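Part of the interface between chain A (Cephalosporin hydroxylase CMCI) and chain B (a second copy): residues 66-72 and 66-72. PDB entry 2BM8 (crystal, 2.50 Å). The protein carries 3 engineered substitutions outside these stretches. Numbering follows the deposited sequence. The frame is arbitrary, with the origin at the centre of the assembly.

Chain A, residues 66-72: DPDTQAV
Chain B (66-72) DPDTQAV

Two helix starts can pack closely through their first-turn prolines, and the paired 66-72 stretches of cephalosporin hydroxylase CMCI illustrate the principle. Each stretch is a single loop residue followed by helix from 67 onward, with phi/psi near -62/-41. The two axes approach to 9.3 Å with their N-to-C directions 105° apart, and the register is set by Pro A67 and Pro B67, whose CA atoms lie 5.0 Å apart.

Chain B begins with Asp B66 (phi/psi -81/168, chi1 p at 68°), an N-cap that stays out of the contact. Its OD1 accepts weak bonds from Asp B68 N and Thr B69 N, both at 3.4 Å, satisfying amides that the first turn leaves without backbone acceptors.

Pro B67, C-gamma exo like its mate, is the buried centre. Lacking an amide hydrogen, it suits a first turn, and its CA-to-CB bond points toward chain A, bringing the compact ring into the contact. Its CB meets Pro A67 CB at 3.4 Å, while its O lies equally near, 3.4 Å from Pro A67 CB; its CG rests 4.0 Å from Ala A71 CB.

Asp B68 (chi1 m, -60°; chi2 -49°) leaves its backbone sideways, yet its OD1 comes within 4.2 Å of Pro A67 CG. No direct hydrogen bond crosses the contact; instead one water donates to Asp B68 OD1 at 3.3 Å and to Asp A68 OD2 at 2.5 Å, linking the two carboxylates.

Thr B69 (chi1 m) is buried but out of reach, and the CA-to-CB bond of Gln B70 points toward chain A, but its side chain (m, t, chi3 49°) makes no contact. Ala B71, whose N bonds to Pro B67 O at 3.0 Å, places its small CB 3.9 Å from Pro A67 CG. Val B72 (chi1 t) lies beyond reach. Altogether 215 Å² is buried, mostly on the two prolines.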

# COMPACT_ATOMS: atom_id res chain seq x y z
N ASP A 66 5.38 -12.97 19.63
CA ASP A 66 6.38 -12.37 18.75
C ASP A 66 6.99 -11.11 19.39
O ASP A 66 6.48 -10.64 20.41
CB ASP A 66 5.80 -12.16 17.34
CG ASP A 66 4.78 -11.06 17.27
OD1 ASP A 66 4.79 -10.14 18.13
OD2 ASP A 66 3.94 -11.02 16.34
N PRO A 67 8.08 -10.59 18.84
CA PRO A 67 8.83 -9.52 19.50
C PRO A 67 8.00 -8.32 19.92
O PRO A 67 8.28 -7.77 20.97
CB PRO A 67 9.86 -9.12 18.46
CG PRO A 67 10.09 -10.36 17.69
CD PRO A 67 8.74 -10.99 17.58
N ASP A 68 7.01 -7.92 19.12
CA ASP A 68 6.15 -6.79 19.48
C ASP A 68 5.36 -7.08 20.76
O ASP A 68 5.28 -6.26 21.66
CB ASP A 68 5.22 -6.43 18.32
CG ASP A 68 5.98 -5.91 17.11
OD1 ASP A 68 6.81 -4.99 17.29
OD2 ASP A 68 5.85 -6.36 15.95
N THR A 69 4.78 -8.27 20.82
CA THR A 69 4.12 -8.76 22.02
C THR A 69 5.05 -8.89 23.23
O THR A 69 4.64 -8.63 24.35
CB THR A 69 3.45 -10.11 21.71
OG1 THR A 69 2.46 -9.92 20.69
CG2 THR A 69 2.66 -10.63 22.90
N GLN A 70 6.30 -9.29 23.00
CA GLN A 70 7.29 -9.42 24.08
C GLN A 70 7.64 -8.06 24.64
O GLN A 70 7.88 -7.92 25.82
CB GLN A 70 8.58 -10.11 23.60
CG GLN A 70 8.43 -11.60 23.28
CD GLN A 70 9.63 -12.16 22.55
OE1 GLN A 70 10.77 -11.86 22.92
NE2 GLN A 70 9.39 -12.96 21.50
N ALA A 71 7.66 -7.05 23.78
CA ALA A 71 7.91 -5.69 24.21
C ALA A 71 6.76 -5.15 25.08
O ALA A 71 7.00 -4.40 26.03
CB ALA A 71 8.10 -4.81 23.03
N VAL A 72 5.52 -5.53 24.74
CA VAL A 72 4.36 -5.06 25.48
C VAL A 72 4.37 -5.66 26.89
O VAL A 72 4.23 -4.93 27.87
CB VAL A 72 3.04 -5.42 24.75
CG1 VAL A 72 1.83 -5.17 25.64
CG2 VAL A 72 2.91 -4.64 23.46
N ASP B 66 15.23 -2.02 18.30
CA ASP B 66 13.83 -2.40 18.35
C ASP B 66 13.63 -3.92 18.47
O ASP B 66 14.60 -4.67 18.40
CB ASP B 66 12.99 -1.69 17.26
CG ASP B 66 13.31 -2.12 15.86
OD1 ASP B 66 13.59 -3.32 15.62
OD2 ASP B 66 13.25 -1.30 14.92
N PRO B 67 12.41 -4.36 18.77
CA PRO B 67 12.13 -5.78 18.98
C PRO B 67 12.61 -6.74 17.89
O PRO B 67 13.02 -7.83 18.21
CB PRO B 67 10.60 -5.83 19.10
CG PRO B 67 10.27 -4.53 19.71
CD PRO B 67 11.20 -3.55 19.03
N ASP B 68 12.54 -6.35 16.63
CA ASP B 68 12.98 -7.23 15.56
C ASP B 68 14.49 -7.38 15.60
O ASP B 68 15.03 -8.44 15.31
CB ASP B 68 12.47 -6.70 14.22
CG ASP B 68 10.93 -6.61 14.18
OD1 ASP B 68 10.29 -7.63 14.56
OD2 ASP B 68 10.27 -5.58 13.85
N THR B 69 15.18 -6.30 15.96
CA THR B 69 16.63 -6.33 16.11
C THR B 69 17.09 -7.16 17.33
O THR B 69 18.03 -7.95 17.22
CB THR B 69 17.15 -4.91 16.21
OG1 THR B 69 16.90 -4.26 14.97
CG2 THR B 69 18.67 -4.89 16.34
N GLN B 70 16.42 -6.95 18.46
CA GLN B 70 16.62 -7.76 19.66
C GLN B 70 16.48 -9.24 19.33
O GLN B 70 17.29 -10.05 19.77
CB GLN B 70 15.62 -7.37 20.74
CG GLN B 70 15.86 -6.00 21.39
CD GLN B 70 14.72 -5.60 22.31
OE1 GLN B 70 14.28 -6.40 23.16
NE2 GLN B 70 14.22 -4.37 22.15
N ALA B 71 15.46 -9.59 18.55
CA ALA B 71 15.23 -10.99 18.14
C ALA B 71 16.40 -11.59 17.34
O ALA B 71 16.79 -12.73 17.57
CB ALA B 71 13.95 -11.11 17.32
N VAL B 72 16.92 -10.83 16.39
CA VAL B 72 18.07 -11.25 15.62
C VAL B 72 19.30 -11.45 16.53
O VAL B 72 19.91 -12.51 16.50
CB VAL B 72 18.38 -10.24 14.49
CG1 VAL B 72 19.76 -10.49 13.90
CG2 VAL B 72 17.31 -10.30 13.43
O HOH W 1 7.34 -8.40 15.74